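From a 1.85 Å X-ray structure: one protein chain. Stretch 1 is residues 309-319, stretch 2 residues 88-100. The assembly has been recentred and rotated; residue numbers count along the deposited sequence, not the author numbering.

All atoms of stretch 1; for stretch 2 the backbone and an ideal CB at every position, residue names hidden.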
ATOM      1  N   GLY B 309       0.899  -0.719 -11.799  1.00 10.25           N
ATOM      2  CA  GLY B 309       2.006  -1.705 -11.886  1.00 10.31           C
ATOM      3  C   GLY B 309       1.503  -3.112 -12.271  1.00 10.52           C
ATOM      4  O   GLY B 309       2.073  -3.790 -13.111  1.00 10.40           O
ATOM      5  N   ALA B 310       0.389  -3.500 -11.659  1.00 11.03           N
ATOM      6  CA  ALA B 310      -0.258  -4.805 -11.926  1.00 11.23           C
ATOM      7  C   ALA B 310      -0.692  -4.889 -13.387  1.00 11.59           C
ATOM      8  O   ALA B 310      -0.528  -5.899 -14.013  1.00 11.14           O
ATOM      9  CB  ALA B 310      -1.453  -5.001 -11.006  1.00 11.21           C
ATOM     10  N   ARG B 311      -1.214  -3.810 -13.908  1.00 12.43           N
ATOM     11  CA  ARG B 311      -1.641  -3.799 -15.317  1.00 13.67           C
ATOM     12  C   ARG B 311      -0.450  -3.876 -16.253  1.00 13.04           C
ATOM     13  O   ARG B 311      -0.470  -4.640 -17.230  1.00 14.47           O
ATOM     14  CB  ARG B 311      -2.485  -2.574 -15.594  1.00 15.02           C
ATOM     15  CG  ARG B 311      -3.888  -2.614 -14.982  1.00 17.14           C
ATOM     16  CD  ARG B 311      -4.757  -1.513 -15.620  1.00 20.96           C
ATOM     17  NE  ARG B 311      -5.914  -1.189 -14.791  1.00 24.82           N
ATOM     18  CZ  ARG B 311      -7.008  -1.932 -14.704  1.00 28.92           C
ATOM     19  NH1 ARG B 311      -7.177  -3.011 -15.483  1.00 31.38           N
ATOM     20  NH2 ARG B 311      -7.962  -1.552 -13.864  1.00 33.37           N
ATOM     21  N   LEU B 312       0.598  -3.088 -15.987  1.00 12.41           N
ATOM     22  CA  LEU B 312       1.807  -3.210 -16.774  1.00 12.15           C
ATOM     23  C   LEU B 312       2.356  -4.657 -16.766  1.00 12.60           C
ATOM     24  O   LEU B 312       2.653  -5.252 -17.814  1.00 12.57           O
ATOM     25  CB  LEU B 312       2.906  -2.251 -16.289  1.00 11.92           C
ATOM     26  CG  LEU B 312       2.739  -0.735 -16.534  1.00 12.08           C
ATOM     27  CD1 LEU B 312       3.778   0.071 -15.743  1.00 11.68           C
ATOM     28  CD2 LEU B 312       2.796  -0.405 -18.043  1.00 12.70           C
ATOM     29  N   ALA B 313       2.497  -5.210 -15.572  1.00 12.24           N
ATOM     30  CA  ALA B 313       3.064  -6.554 -15.410  1.00 12.27           C
ATOM     31  C   ALA B 313       2.180  -7.596 -16.035  1.00 12.80           C
ATOM     32  O   ALA B 313       2.633  -8.548 -16.684  1.00 12.10           O
ATOM     33  CB  ALA B 313       3.260  -6.862 -13.947  1.00 11.68           C
ATOM     34  N   HIS B 314       0.878  -7.450 -15.862  1.00 13.43           N
ATOM     35  CA  HIS B 314      -0.015  -8.396 -16.526  1.00 14.30           C
ATOM     36  C   HIS B 314       0.159  -8.438 -18.034  1.00 15.00           C
ATOM     37  O   HIS B 314       0.214  -9.536 -18.653  1.00 14.71           O
ATOM     38  CB  HIS B 314      -1.479  -8.108 -16.218  1.00 14.61           C
ATOM     39  CG  HIS B 314      -2.387  -9.016 -16.983  1.00 15.23           C
ATOM     40  ND1 HIS B 314      -3.120  -8.597 -18.034  1.00 15.72           N
ATOM     41  CD2 HIS B 314      -2.543 -10.401 -16.922  1.00 15.78           C
ATOM     42  CE1 HIS B 314      -3.776  -9.640 -18.567  1.00 16.36           C
ATOM     43  NE2 HIS B 314      -3.433 -10.750 -17.882  1.00 15.91           N
ATOM     44  N   LEU B 315       0.224  -7.253 -18.649  1.00 15.12           N
ATOM     45  CA  LEU B 315       0.416  -7.152 -20.097  1.00 16.38           C
ATOM     46  C   LEU B 315       1.696  -7.839 -20.537  1.00 15.90           C
ATOM     47  O   LEU B 315       1.686  -8.588 -21.550  1.00 16.12           O
ATOM     48  CB  LEU B 315       0.395  -5.693 -20.601  1.00 17.86           C
ATOM     49  CG  LEU B 315      -0.930  -4.990 -20.895  1.00 20.22           C
ATOM     50  CD1 LEU B 315      -0.598  -3.600 -21.465  1.00 21.44           C
ATOM     51  CD2 LEU B 315      -1.808  -5.729 -21.925  1.00 22.02           C
ATOM     52  N   ILE B 316       2.775  -7.614 -19.787  1.00 14.93           N
ATOM     53  CA  ILE B 316       4.089  -8.167 -20.108  1.00 15.34           C
ATOM     54  C   ILE B 316       4.116  -9.705 -19.909  1.00 15.55           C
ATOM     55  O   ILE B 316       4.704 -10.424 -20.688  1.00 16.60           O
ATOM     56  CB  ILE B 316       5.196  -7.485 -19.263  1.00 15.05           C
ATOM     57  CG1 ILE B 316       5.333  -5.986 -19.697  1.00 14.99           C
ATOM     58  CG2 ILE B 316       6.513  -8.306 -19.317  1.00 14.99           C
ATOM     59  CD1 ILE B 316       6.077  -5.090 -18.723  1.00 14.12           C
ATOM     60  N   LEU B 317       3.460 -10.192 -18.871  1.00 15.10           N
ATOM     61  CA  LEU B 317       3.389 -11.623 -18.595  1.00 15.19           C
ATOM     62  C   LEU B 317       2.494 -12.386 -19.580  1.00 16.52           C
ATOM     63  O   LEU B 317       2.816 -13.526 -19.939  1.00 16.36           O
ATOM     64  CB  LEU B 317       2.859 -11.848 -17.180  1.00 14.57           C
ATOM     65  CG  LEU B 317       3.797 -11.409 -16.078  1.00 14.18           C
ATOM     66  CD1 LEU B 317       3.204 -11.677 -14.677  1.00 14.20           C
ATOM     67  CD2 LEU B 317       5.168 -12.076 -16.164  1.00 14.39           C
ATOM     68  N   SER B 318       1.387 -11.783 -19.982  1.00 16.96           N
ATOM     69  CA  SER B 318       0.352 -12.512 -20.734  1.00 19.13           C
ATOM     70  C   SER B 318       0.531 -12.401 -22.229  1.00 20.40           C
ATOM     71  O   SER B 318       0.148 -13.313 -22.950  1.00 21.79           O
ATOM     72  CB  SER B 318      -1.017 -11.998 -20.363  1.00 19.03           C
ATOM     73  OG  SER B 318      -1.121 -10.629 -20.632  1.00 19.31           O
ATOM     74  N   ASN B 319       1.060 -11.272 -22.691  1.00 20.86           N
ATOM     75  CA  ASN B 319       1.263 -11.045 -24.136  1.00 23.07           C
ATOM     76  C   ASN B 319       2.494 -11.820 -24.629  1.00 23.83           C
ATOM     77  O   ASN B 319       3.594 -11.690 -24.128  1.00 21.44           O
ATOM     78  CB  ASN B 319       1.383  -9.571 -24.417  1.00 23.56           C
ATOM     79  CG  ASN B 319       1.570  -9.265 -25.884  1.00 26.18           C
ATOM     80  OD1 ASN B 319       2.695  -9.244 -26.369  1.00 26.54           O
ATOM     81  ND2 ASN B 319       0.459  -8.994 -26.595  1.00 28.02           N
ATOM     82  N   UNK B  88      -7.202  -7.370  -5.437  1.00 11.47           N
ATOM     83  CA  UNK B  88      -6.419  -6.872  -6.573  1.00 11.20           C
ATOM     84  C   UNK B  88      -6.862  -7.415  -7.919  1.00 11.72           C
ATOM     85  O   UNK B  88      -7.973  -7.942  -8.068  1.00 10.90           O
ATOM     86  CB  UNK B  88      -4.942  -7.213  -6.365  1.00 11.20           C
ATOM     87  N   UNK B  89      -5.993  -7.228  -8.912  1.00 12.12           N
ATOM     88  CA  UNK B  89      -6.342  -7.459 -10.304  1.00 12.97           C
ATOM     89  C   UNK B  89      -6.068  -8.935 -10.616  1.00 13.61           C
ATOM     90  O   UNK B  89      -4.905  -9.348 -10.724  1.00 13.06           O
ATOM     91  CB  UNK B  89      -5.556  -6.534 -11.236  1.00 12.97           C
ATOM     92  N   UNK B  90      -7.137  -9.713 -10.786  1.00 13.58           N
ATOM     93  CA  UNK B  90      -6.997 -11.177 -10.871  1.00 13.78           C
ATOM     94  C   UNK B  90      -6.096 -11.669 -12.020  1.00 14.09           C
ATOM     95  O   UNK B  90      -5.337 -12.602 -11.807  1.00 13.95           O
ATOM     96  CB  UNK B  90      -8.384 -11.802 -11.029  1.00 13.78           C
ATOM     97  N   UNK B  91      -6.172 -11.038 -13.217  1.00 13.97           N
ATOM     98  CA  UNK B  91      -5.297 -11.503 -14.285  1.00 14.13           C
ATOM     99  C   UNK B  91      -3.802 -11.345 -13.928  1.00 13.32           C
ATOM    100  O   UNK B  91      -2.964 -12.258 -14.203  1.00 13.48           O
ATOM    101  CB  UNK B  91      -5.610 -10.739 -15.573  1.00 14.13           C
ATOM    102  N   UNK B  92      -3.461 -10.234 -13.289  1.00 12.17           N
ATOM    103  CA  UNK B  92      -2.100 -10.048 -12.802  1.00 11.74           C
ATOM    104  C   UNK B  92      -1.761 -11.164 -11.823  1.00 11.54           C
ATOM    105  O   UNK B  92      -0.729 -11.843 -11.942  1.00 11.20           O
ATOM    106  CB  UNK B  92      -1.935  -8.678 -12.142  1.00 11.74           C
ATOM    107  N   UNK B  93      -2.625 -11.365 -10.849  1.00 11.87           N
ATOM    108  CA  UNK B  93      -2.327 -12.343  -9.795  1.00 11.93           C
ATOM    109  C   UNK B  93      -2.062 -13.739 -10.387  1.00 12.73           C
ATOM    110  O   UNK B  93      -1.074 -14.390 -10.025  1.00 12.47           O
ATOM    111  CB  UNK B  93      -3.484 -12.409  -8.795  1.00 11.93           C
ATOM    112  N   UNK B  94      -2.953 -14.174 -11.263  1.00 13.51           N
ATOM    113  CA  UNK B  94      -2.858 -15.507 -11.907  1.00 14.46           C
ATOM    114  C   UNK B  94      -1.582 -15.673 -12.701  1.00 14.49           C
ATOM    115  O   UNK B  94      -0.876 -16.695 -12.553  1.00 15.06           O
ATOM    116  CB  UNK B  94      -4.055 -15.741 -12.831  1.00 14.46           C
ATOM    117  N   UNK B  95      -1.255 -14.679 -13.521  1.00 14.32           N
ATOM    118  CA  UNK B  95      -0.020 -14.740 -14.308  1.00 13.99           C
ATOM    119  C   UNK B  95       1.220 -14.670 -13.432  1.00 13.71           C
ATOM    120  O   UNK B  95       2.245 -15.356 -13.725  1.00 13.16           O
ATOM    121  CB  UNK B  95       0.010 -13.604 -15.332  1.00 13.99           C
ATOM    122  N   UNK B  96       1.163 -13.863 -12.367  1.00 12.90           N
ATOM    123  CA  UNK B  96       2.297 -13.667 -11.503  1.00 12.72           C
ATOM    124  C   UNK B  96       2.626 -14.974 -10.787  1.00 13.36           C
ATOM    125  O   UNK B  96       3.776 -15.373 -10.737  1.00 13.91           O
ATOM    126  CB  UNK B  96       2.024 -12.544 -10.500  1.00 12.72           C
ATOM    127  N   UNK B  97       1.630 -15.679 -10.268  1.00 14.29           N
ATOM    128  CA  UNK B  97       1.943 -16.894  -9.505  1.00 15.47           C
ATOM    129  C   UNK B  97       2.447 -17.996 -10.448  1.00 17.19           C
ATOM    130  O   UNK B  97       3.259 -18.851 -10.026  1.00 18.51           O
ATOM    131  CB  UNK B  97       0.714 -17.375  -8.732  1.00 15.47           C
ATOM    132  N   UNK B  98       1.993 -17.962 -11.700  1.00 17.93           N
ATOM    133  CA  UNK B  98       2.482 -18.880 -12.728  1.00 20.09           C
ATOM    134  C   UNK B  98       3.972 -18.794 -12.937  1.00 19.11           C
ATOM    135  O   UNK B  98       4.611 -19.810 -13.187  1.00 18.61           O
ATOM    136  CB  UNK B  98       1.772 -18.608 -14.056  1.00 20.09           C
ATOM    137  N   UNK B  99       4.555 -17.606 -12.875  1.00 17.96           N
ATOM    138  CA  UNK B  99       5.999 -17.524 -13.157  1.00 19.08           C
ATOM    139  C   UNK B  99       6.791 -18.190 -12.045  1.00 18.28           C
ATOM    140  O   UNK B  99       7.894 -18.632 -12.239  1.00 15.68           O
ATOM    141  CB  UNK B  99       6.442 -16.068 -13.318  1.00 19.08           C
ATOM    142  N   UNK B 100       6.209 -18.238 -10.854  1.00 18.76           N
ATOM    143  CA  UNK B 100       6.943 -18.839  -9.770  1.00 20.24           C
ATOM    144  C   UNK B 100       6.766 -20.366  -9.809  1.00 18.08           C
ATOM    145  O   UNK B 100       7.777 -21.065  -9.750  1.00 17.30           O
ATOM    146  CB  UNK B 100       6.481 -18.264  -8.429  1.00 20.24           C
TER

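Position 88 lies in the loop before the helix, with phi 102° and psi -165°. The positive phi by itself favours glycine, and an ideal CB would have nothing of stretch 1 within 5.5 Å. The residue is Gly88.

At position 89 the CA-to-CB bond points toward stretch 1, and the ideal CB stands 4.4 Å from Ala310 CB. Farther out lie the guanidinium of Arg311 and the ring of His314, so a long side chain would suit, either aromatic or acidic. The residue is Tyr89, at the N-cap position of the helix. With chi1 t, its ring offers a face to Arg311 in a cation-pi contact, CZ lying 4.9 Å from the ring centroid and 15° off the normal, while its edge is directed at the face of the His314 ring. Water 1 accepts a hydrogen bond from Arg311 NH1 (3.3 Å) and joins Tyr89 OH (3.5 Å) by a weak one.

Position 90 begins the helix, out of reach of stretch 1, and many polar residues would serve. Gln90 holds its own helix instead, its NE2 donating to OD1 of residue 94 at 2.8 Å.

Position 91 points toward stretch 1, but its ideal CB is already a tight 3.2 Å from His314 NE2. A compact side chain is suitable, and proline is tolerated in the first turn of a helix, where no amide donor is needed for an i-4 bond. Pro91 sets its CB over the face of the His314 imidazole, 3.6 Å from the ring centroid, a CH-pi contact.

At position 92 the bond runs sideways, with the ideal CB 3.6 Å from Ala310 O and 4.1 Å from His314 CB. The small side chains of Ala310 and Ala313 leave room for a flat or branched apolar group. Phe92 fills it: Ala310 CB lies over one ring face, 4.1 Å from the centroid, and Ala313 CB is 3.7 Å from Phe92 CE1.

Positions 93 and 94 have nothing of stretch 1 near their ideal CB atoms, so stretch 1 hardly restricts them. Ile93 points away; Asp94 accepts the bond from Gln90.

Position 95 points toward stretch 1, its ideal CB 3.8 Å from Leu317 CD1 and 4.4 Å from His314 CD2. A side chain with an aliphatic stem and a polar end would suit both neighbours. Glu95 packs its CB against Leu317 CD1 at 3.8 Å, and water 2 donates to Glu95 OE2 (2.8 Å) while also bonding His314 NE2 (2.7 Å).

At position 96, sideways, the ideal CB is 4.4 Å from Leu317 CD1; a small apolar residue fits, and Ala96 makes that light contact.

Position 97 points away, so stretch 1 sets no preference; the residue is Val97. Position 98 points toward stretch 1 but finds nothing within 5.5 Å of its ideal CB, open space for a long or polar side chain; Lys98 makes no contact.

Position 99 points toward Leu317, inviting a branched aliphatic group: Ile99 CG2 meets Leu317 CD2 at 3.8 Å. Position 100 is out of reach and unrestricted by stretch 1; Ile100 makes no contact.

Stretch 2, residues 88-100: GYQPFIDEAVKII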
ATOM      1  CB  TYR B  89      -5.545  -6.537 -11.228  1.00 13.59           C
ATOM      2  CG  TYR B  89      -5.919  -6.610 -12.712  1.00 14.85           C
ATOM      3  CD1 TYR B  89      -7.251  -6.512 -13.124  1.00 15.45           C
ATOM      4  CD2 TYR B  89      -4.944  -6.802 -13.686  1.00 15.44           C
ATOM      5  CE1 TYR B  89      -7.599  -6.600 -14.461  1.00 16.75           C
ATOM      6  CE2 TYR B  89      -5.280  -6.884 -15.025  1.00 16.58           C
ATOM      7  CZ  TYR B  89      -6.598  -6.789 -15.404  1.00 17.06           C
ATOM      8  OH  TYR B  89      -6.943  -6.857 -16.743  1.00 19.24           O
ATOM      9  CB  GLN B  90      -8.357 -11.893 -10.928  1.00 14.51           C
ATOM     10  CG  GLN B  90      -8.318 -13.348 -10.443  1.00 14.87           C
ATOM     11  CD  GLN B  90      -7.734 -13.524  -9.060  1.00 14.69           C
ATOM     12  OE1 GLN B  90      -8.108 -12.819  -8.129  1.00 16.76           O
ATOM     13  NE2 GLN B  90      -6.816 -14.458  -8.913  1.00 14.44           N
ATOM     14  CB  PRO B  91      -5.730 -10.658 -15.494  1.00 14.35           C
ATOM     15  CG  PRO B  91      -7.177 -10.387 -15.247  1.00 14.80           C
ATOM     16  CD  PRO B  91      -7.244 -10.161 -13.745  1.00 14.45           C
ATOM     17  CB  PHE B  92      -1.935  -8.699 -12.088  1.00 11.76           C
ATOM     18  CG  PHE B  92      -0.697  -8.620 -11.244  1.00 11.51           C
ATOM     19  CD1 PHE B  92       0.545  -8.638 -11.850  1.00 11.61           C
ATOM     20  CD2 PHE B  92      -0.766  -8.555  -9.885  1.00 11.57           C
ATOM     21  CE1 PHE B  92       1.688  -8.611 -11.093  1.00 11.56           C
ATOM     22  CE2 PHE B  92       0.381  -8.513  -9.108  1.00 11.71           C
ATOM     23  CZ  PHE B  92       1.609  -8.532  -9.720  1.00 11.44           C
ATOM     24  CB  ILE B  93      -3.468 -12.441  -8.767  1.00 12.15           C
ATOM     25  CG1 ILE B  93      -3.654 -11.113  -7.981  1.00 11.68           C
ATOM     26  CG2 ILE B  93      -3.243 -13.640  -7.808  1.00 12.22           C
ATOM     27  CD1 ILE B  93      -5.034 -11.018  -7.362  1.00 11.92           C
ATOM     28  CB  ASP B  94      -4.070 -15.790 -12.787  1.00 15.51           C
ATOM     29  CG  ASP B  94      -5.359 -15.915 -11.974  1.00 16.46           C
ATOM     30  OD1 ASP B  94      -5.306 -15.964 -10.743  1.00 17.05           O
ATOM     31  OD2 ASP B  94      -6.439 -15.924 -12.575  1.00 17.54           O
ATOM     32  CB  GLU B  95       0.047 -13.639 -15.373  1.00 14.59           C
ATOM     33  CG  GLU B  95      -0.959 -13.712 -16.510  1.00 15.73           C
ATOM     34  CD  GLU B  95      -0.803 -14.902 -17.443  1.00 17.59           C
ATOM     35  OE1 GLU B  95       0.231 -15.600 -17.417  1.00 18.75           O
ATOM     36  OE2 GLU B  95      -1.741 -15.087 -18.236  1.00 20.16           O
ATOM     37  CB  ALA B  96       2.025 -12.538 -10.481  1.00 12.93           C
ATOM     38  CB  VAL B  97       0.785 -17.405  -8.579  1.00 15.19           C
ATOM     39  CG1 VAL B  97       0.408 -16.328  -7.526  1.00 14.79           C
ATOM     40  CG2 VAL B  97      -0.392 -17.882  -9.372  1.00 15.44           C
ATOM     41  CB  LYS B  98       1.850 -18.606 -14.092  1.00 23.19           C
ATOM     42  CG  LYS B  98       0.626 -19.428 -14.376  1.00 26.29           C
ATOM     43  CD  LYS B  98       0.050 -19.226 -15.768  1.00 28.37           C
ATOM     44  CE  LYS B  98      -1.471 -19.330 -15.675  1.00 31.01           C
ATOM     45  NZ  LYS B  98      -2.202 -19.439 -16.975  1.00 33.92           N
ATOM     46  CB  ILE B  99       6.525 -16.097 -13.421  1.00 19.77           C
ATOM     47  CG1 ILE B  99       6.656 -15.288 -12.148  1.00 20.15           C
ATOM     48  CG2 ILE B  99       5.676 -15.427 -14.504  1.00 19.68           C
ATOM     49  CD1 ILE B  99       7.640 -14.130 -12.251  1.00 21.64           C
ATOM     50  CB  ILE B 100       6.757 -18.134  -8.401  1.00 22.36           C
ATOM     51  CG1 ILE B 100       7.569 -18.860  -7.339  1.00 25.18           C
ATOM     52  CG2 ILE B 100       5.295 -17.890  -8.004  1.00 23.74           C
ATOM     53  CD1 ILE B 100       9.052 -18.467  -7.454  1.00 25.16           C
TER
HETATM   54  O   HOH W   1      -5.356  -4.014 -18.004  1.00 28.68           O
HETATM   55  O   HOH W   2      -3.898 -13.359 -18.452  1.00 18.75           O
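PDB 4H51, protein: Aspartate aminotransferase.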